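Local atomic coordinates of protein YiiM (Escherichia coli, PDB entry 1O65), a protein that is of unknown function but carries a MOSC domain and may, like its family, bind molybdenum and have oxidoreductase activity. Residues A121-S126 against Y158-P163; Y15-Y20 against A170-V175. One frame throughout, in Å; residues are numbered along the deposited sequence.

Overall arrangement
Both contacts are antiparallel strand pairings in the same mixed, curled sheet, with centres about 12 Å apart, and interaction 1 is nested inside the chain loop that interaction 2 closes. Strand 115-118 lies between them, pairing with 121-128 and with 172-176. Both are partly buried. Interaction 1 is a long pairing, interrupted by a bulge, with the Tyr158 ring packed inside by apolar side chains and Gln124, Ser159 and Ile161 on the more open side. Interaction 2 is much shorter, held mainly by two backbone bonds, with Val17 and Leu172 buried and the prolines more exposed. The interiors meet where Tyr158 OH packs on Leu172 CD1, 4.1 Å apart.

Interaction 1 (A121-S126 against Y158-P163); sequences ALIQVS and YSVIAP
Tyr158 lies opposite Val125 in a non-hydrogen-bonded pair and points to the face it shares with Ile123 and Val125; with CG beside its own backbone N (chi1 -63°), its ring meets Ile123. That side chain reaches across obliquely and sets CD1 over one face of the ring, 3.5 Å from the centroid and displaced toward CD2 and CE2, a CH-pi contact. Val125 CG2 comes obliquely to CE2. Beyond the ring, Tyr158 OH hydrogen-bonds His71 and Trp156.

Ser159 and Gln124 form a hydrogen-bonded pair, with nearly straight bonds in both directions: Ser159 N to Gln124 O spans 2.7 Å and Gln124 N to Ser159 O 2.9 Å. On the other side of the sheet a water bridges their side chains, donating to Gln124 OE1 and accepting from Ser159 OG, while Gln124 NE2 turns to the carbonyl of Gly113. Val160 returns to the tyrosine side, where its CG2 lies 4.3 Å from Ile123 CG2.

At Ile161 the chain turns a corner and adds a residue, so that Ile161 and Ala162 both face Leu122 in a classic beta bulge. Leu122 O takes a well-aligned bond from Ala162 N (3.0 Å) and a weak, bent one from Ile161 N. Ile161 crosses Gln124 obliquely, with CG1 and CD1 near Gln124 CB, and Ala162 CB meets Leu122 CB at 3.8 Å; Ala162 O accepts from Leu122 N. Inside, then, apolar packing grips the ring and two partners satisfy its buried hydroxyl; the other face mixes a water bridge with the apolar patch of Leu122, Ile161 and Ala162.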
loop_
_atom_site.group_PDB
_atom_site.type_symbol
_atom_site.label_atom_id
_atom_site.label_comp_id
_atom_site.label_asym_id
_atom_site.label_seq_id
_atom_site.Cartn_x
_atom_site.Cartn_y
_atom_site.Cartn_z
ATOM N N ALA A 121 -17.016 7.073 -2.791
ATOM C CA ALA A 121 -15.791 7.582 -2.216
ATOM C C ALA A 121 -14.732 7.987 -3.231
ATOM O O ALA A 121 -14.823 7.731 -4.418
ATOM C CB ALA A 121 -15.175 6.543 -1.260
ATOM N N LEU A 122 -13.713 8.642 -2.725
ATOM C CA LEU A 122 -12.545 9.115 -3.434
ATOM C C LEU A 122 -11.327 8.796 -2.545
ATOM O O LEU A 122 -11.293 9.186 -1.376
ATOM C CB LEU A 122 -12.573 10.619 -3.705
ATOM C CG LEU A 122 -13.551 11.114 -4.757
ATOM C CD1 LEU A 122 -13.516 12.632 -4.860
ATOM C CD2 LEU A 122 -13.300 10.455 -6.109
ATOM N N ILE A 123 -10.429 7.988 -3.088
ATOM C CA ILE A 123 -9.255 7.562 -2.349
ATOM C C ILE A 123 -7.992 7.932 -3.136
ATOM O O ILE A 123 -8.072 8.063 -4.368
ATOM C CB ILE A 123 -9.278 6.052 -2.045
ATOM C CG1 ILE A 123 -9.202 5.211 -3.302
ATOM C CG2 ILE A 123 -10.529 5.728 -1.217
ATOM C CD1 ILE A 123 -9.084 3.707 -3.105
ATOM N N GLN A 124 -6.902 8.147 -2.398
ATOM C CA GLN A 124 -5.651 8.526 -3.003
ATOM C C GLN A 124 -4.469 7.711 -2.473
ATOM O O GLN A 124 -4.299 7.572 -1.273
ATOM C CB GLN A 124 -5.375 10.021 -2.793
ATOM C CG GLN A 124 -4.041 10.461 -3.448
ATOM C CD GLN A 124 -3.913 11.970 -3.433
ATOM O OE1 GLN A 124 -4.001 12.597 -2.378
ATOM N NE2 GLN A 124 -3.679 12.578 -4.579
ATOM N N VAL A 125 -3.630 7.244 -3.391
ATOM C CA VAL A 125 -2.451 6.440 -2.998
ATOM C C VAL A 125 -1.499 7.350 -2.239
ATOM O O VAL A 125 -1.119 8.393 -2.759
ATOM C CB VAL A 125 -1.760 5.791 -4.198
ATOM C CG1 VAL A 125 -0.501 5.044 -3.779
ATOM C CG2 VAL A 125 -2.735 4.854 -4.906
ATOM N N SER A 126 -1.157 6.980 -1.009
ATOM C CA SER A 126 -0.339 7.880 -0.185
ATOM C C SER A 126 1.060 7.380 0.064
ATOM O O SER A 126 1.972 8.160 0.345
ATOM C CB SER A 126 -1.084 8.070 1.155
ATOM O OG SER A 126 -0.952 6.847 1.884
ATOM N N TYR A 158 -3.886 3.964 1.145
ATOM C CA TYR A 158 -4.612 5.090 0.589
ATOM C C TYR A 158 -5.048 6.084 1.684
ATOM O O TYR A 158 -5.218 5.673 2.829
ATOM C CB TYR A 158 -5.910 4.655 -0.090
ATOM C CG TYR A 158 -5.828 3.750 -1.275
ATOM C CD1 TYR A 158 -5.815 2.363 -1.111
ATOM C CD2 TYR A 158 -5.797 4.249 -2.562
ATOM C CE1 TYR A 158 -5.771 1.512 -2.198
ATOM C CE2 TYR A 158 -5.761 3.408 -3.666
ATOM C CZ TYR A 158 -5.734 2.053 -3.473
ATOM O OH TYR A 158 -5.696 1.177 -4.528
ATOM N N SER A 159 -5.140 7.354 1.294
ATOM C CA SER A 159 -5.777 8.329 2.180
ATOM C C SER A 159 -7.211 8.456 1.633
ATOM O O SER A 159 -7.452 8.153 0.448
ATOM C CB SER A 159 -5.138 9.696 2.234
ATOM O OG SER A 159 -5.078 10.276 0.954
ATOM N N VAL A 160 -8.157 8.801 2.483
ATOM C CA VAL A 160 -9.532 8.917 1.985
ATOM C C VAL A 160 -9.792 10.372 1.650
ATOM O O VAL A 160 -9.814 11.217 2.530
ATOM C CB VAL A 160 -10.512 8.302 2.991
ATOM C CG1 VAL A 160 -11.962 8.620 2.660
ATOM C CG2 VAL A 160 -10.342 6.770 2.995
ATOM N N ILE A 161 -9.962 10.679 0.358
ATOM C CA ILE A 161 -10.223 12.032 -0.087
ATOM C C ILE A 161 -11.683 12.399 0.158
ATOM O O ILE A 161 -11.955 13.500 0.615
ATOM C CB ILE A 161 -9.862 12.231 -1.562
ATOM C CG1 ILE A 161 -8.385 11.938 -1.842
ATOM C CG2 ILE A 161 -10.263 13.639 -2.023
ATOM C CD1 ILE A 161 -7.388 12.626 -0.950
ATOM N N ALA A 162 -12.624 11.544 -0.180
ATOM C CA ALA A 162 -14.036 11.817 0.080
ATOM C C ALA A 162 -14.682 10.535 0.635
ATOM O O ALA A 162 -14.714 9.504 -0.054
ATOM C CB ALA A 162 -14.825 12.255 -1.132
ATOM N N PRO A 163 -15.139 10.642 1.879
ATOM C CA PRO A 163 -15.790 9.509 2.520
ATOM C C PRO A 163 -17.101 9.176 1.853
ATOM O O PRO A 163 -17.719 10.028 1.189
ATOM C CB PRO A 163 -15.933 9.900 3.979
ATOM C CG PRO A 163 -15.140 11.121 4.193
ATOM C CD PRO A 163 -14.649 11.628 2.871
HETATM O O HOH W 1 -2.974 11.480 -0.122
#

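Interaction 2 (Y15-Y20 against A170-V175)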
loop_
_atom_site.group_PDB
_atom_site.type_symbol
_atom_site.label_atom_id
_atom_site.label_comp_id
_atom_site.label_asym_id
_atom_site.label_seq_id
_atom_site.Cartn_x
_atom_site.Cartn_y
_atom_site.Cartn_z
ATOM N N TYR A 15 -11.220 -1.664 -11.874
ATOM C CA TYR A 15 -10.662 -2.859 -11.243
ATOM C C TYR A 15 -11.581 -3.431 -10.178
ATOM O O TYR A 15 -11.842 -2.803 -9.146
ATOM C CB TYR A 15 -9.284 -2.558 -10.669
ATOM C CG TYR A 15 -8.285 -1.960 -11.638
ATOM C CD1 TYR A 15 -7.455 -2.742 -12.423
ATOM C CD2 TYR A 15 -8.202 -0.579 -11.796
ATOM C CE1 TYR A 15 -6.537 -2.190 -13.305
ATOM C CE2 TYR A 15 -7.302 -0.012 -12.676
ATOM C CZ TYR A 15 -6.472 -0.823 -13.423
ATOM O OH TYR A 15 -5.576 -0.226 -14.277
ATOM N N PRO A 16 -12.158 -4.597 -10.486
ATOM C CA PRO A 16 -13.027 -5.288 -9.534
ATOM C C PRO A 16 -12.268 -5.482 -8.234
ATOM O O PRO A 16 -11.061 -5.777 -8.258
ATOM C CB PRO A 16 -13.356 -6.581 -10.225
ATOM C CG PRO A 16 -13.278 -6.293 -11.676
ATOM C CD PRO A 16 -12.393 -5.081 -11.869
ATOM N N VAL A 17 -12.938 -5.316 -7.089
ATOM C CA VAL A 17 -12.175 -5.437 -5.856
ATOM C C VAL A 17 -12.842 -6.206 -4.751
ATOM O O VAL A 17 -14.033 -6.048 -4.504
ATOM C CB VAL A 17 -11.770 -4.008 -5.402
ATOM C CG1 VAL A 17 -12.962 -3.224 -4.883
ATOM C CG2 VAL A 17 -10.663 -4.065 -4.366
ATOM N N ASP A 18 -12.096 -7.074 -4.088
ATOM C CA ASP A 18 -12.567 -7.814 -2.916
ATOM C C ASP A 18 -12.162 -6.993 -1.683
ATOM O O ASP A 18 -11.035 -6.479 -1.650
ATOM C CB ASP A 18 -11.907 -9.198 -2.874
ATOM C CG ASP A 18 -12.448 -10.103 -3.966
ATOM O OD1 ASP A 18 -13.636 -9.924 -4.342
ATOM O OD2 ASP A 18 -11.725 -10.985 -4.437
ATOM N N VAL A 19 -13.056 -6.874 -0.730
ATOM C CA VAL A 19 -12.936 -6.071 0.465
ATOM C C VAL A 19 -12.849 -6.908 1.727
ATOM O O VAL A 19 -13.603 -7.874 1.893
ATOM C CB VAL A 19 -14.202 -5.174 0.620
ATOM C CG1 VAL A 19 -14.020 -4.184 1.768
ATOM C CG2 VAL A 19 -14.560 -4.489 -0.671
ATOM N N TYR A 20 -11.897 -6.615 2.602
ATOM C CA TYR A 20 -11.701 -7.346 3.839
ATOM C C TYR A 20 -11.548 -6.394 5.021
ATOM O O TYR A 20 -10.979 -5.310 4.884
ATOM C CB TYR A 20 -10.478 -8.264 3.844
ATOM C CG TYR A 20 -10.470 -9.314 2.750
ATOM C CD1 TYR A 20 -10.081 -8.962 1.467
ATOM C CD2 TYR A 20 -10.875 -10.625 2.987
ATOM C CE1 TYR A 20 -10.090 -9.885 0.442
ATOM C CE2 TYR A 20 -10.873 -11.562 1.968
ATOM C CZ TYR A 20 -10.476 -11.194 0.705
ATOM O OH TYR A 20 -10.450 -12.090 -0.332
ATOM N N ALA A 170 -18.814 -2.327 -6.273
ATOM C CA ALA A 170 -18.274 -1.196 -7.012
ATOM C C ALA A 170 -16.774 -1.373 -7.258
ATOM O O ALA A 170 -15.998 -1.578 -6.320
ATOM C CB ALA A 170 -18.483 0.088 -6.207
ATOM N N PRO A 171 -16.343 -1.231 -8.500
ATOM C CA PRO A 171 -14.956 -1.323 -8.873
ATOM C C PRO A 171 -14.146 -0.061 -8.586
ATOM O O PRO A 171 -14.705 1.022 -8.424
ATOM C CB PRO A 171 -15.017 -1.485 -10.405
ATOM C CG PRO A 171 -16.237 -0.720 -10.793
ATOM C CD PRO A 171 -17.222 -0.955 -9.665
ATOM N N LEU A 172 -12.822 -0.223 -8.434
ATOM C CA LEU A 172 -11.950 0.944 -8.293
ATOM C C LEU A 172 -11.809 1.581 -9.684
ATOM O O LEU A 172 -11.542 0.871 -10.650
ATOM C CB LEU A 172 -10.540 0.579 -7.820
ATOM C CG LEU A 172 -10.448 -0.231 -6.535
ATOM C CD1 LEU A 172 -8.988 -0.529 -6.208
ATOM C CD2 LEU A 172 -11.128 0.514 -5.385
ATOM N N GLU A 173 -12.042 2.875 -9.774
ATOM C CA GLU A 173 -11.937 3.560 -11.067
ATOM C C GLU A 173 -10.879 4.659 -10.983
ATOM O O GLU A 173 -11.035 5.648 -10.257
ATOM C CB GLU A 173 -13.267 4.177 -11.476
ATOM C CG GLU A 173 -14.512 3.320 -11.295
ATOM C CD GLU A 173 -15.784 4.143 -11.240
ATOM O OE1 GLU A 173 -16.203 4.643 -12.299
ATOM O OE2 GLU A 173 -16.365 4.350 -10.153
ATOM N N LEU A 174 -9.828 4.510 -11.781
ATOM C CA LEU A 174 -8.781 5.532 -11.763
ATOM C C LEU A 174 -9.322 6.800 -12.401
ATOM O O LEU A 174 -9.751 6.776 -13.553
ATOM C CB LEU A 174 -7.523 4.997 -12.457
ATOM C CG LEU A 174 -6.404 6.047 -12.607
ATOM C CD1 LEU A 174 -5.644 6.182 -11.294
ATOM C CD2 LEU A 174 -5.498 5.708 -13.783
ATOM N N VAL A 175 -9.234 7.930 -11.711
ATOM C CA VAL A 175 -9.767 9.185 -12.250
ATOM C C VAL A 175 -8.714 10.235 -12.441
ATOM O O VAL A 175 -8.832 11.055 -13.367
ATOM C CB VAL A 175 -10.967 9.693 -11.428
ATOM C CG1 VAL A 175 -10.708 9.659 -9.922
ATOM C CG2 VAL A 175 -11.295 11.124 -11.823
HETATM O O HOH W 2 -15.501 -4.319 -6.955
#
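Two backbone hydrogen bonds carry this contact, both between Tyr15 and Leu172, which form a single antiparallel hydrogen-bonded pair. Tyr15 N gives to Leu172 O at 2.8 Å, with the donor in the plane of the carbonyl. The return bond, Leu172 N to Tyr15 O, is 2.9 Å long, but here the N sits 32° out of the carbonyl plane, so the two peptides are tilted against each other. Prolines adjoin the pair, Pro16 after Tyr15 and Pro171 before Leu172; having no N-H, neither can donate a backbone bond of its own.

Water takes over where the direct bonding stops. One molecule accepts from Val17 N at 2.8 Å and makes a weak bond to Ala170 O, whose carbonyl also receives a weak bond from the indole N-H of Trp118.

The apolar contacts are light. Leu172 turns CG and CD2 to Val17, its CG coming within 4.2 Å of Val17 CB as the two side chains cross at about a right angle. Trp118 of strand 115-118 packs against both Val17 and Leu172.

Other carbons lie against carbonyl oxygens. Val17 has CG1 in the crowded position between its N and carbonyl carbon (chi1 72°), bringing that methyl to 3.7 Å from Ala170 O. Pro171 sets its CB 3.7 Å from Tyr15 O, and the Tyr15 ring, its CD2 3.8 Å from Leu172 O, goes on to touch Leu105.

Past this point strand 14-21 leaves to pair with 38-40 and 100-102. A strand from near the N-terminus is thereby joined to strand 172-176, some 150 residues further on, a short antiparallel closure within the curled, mixed beta sheet of this MOSC fold.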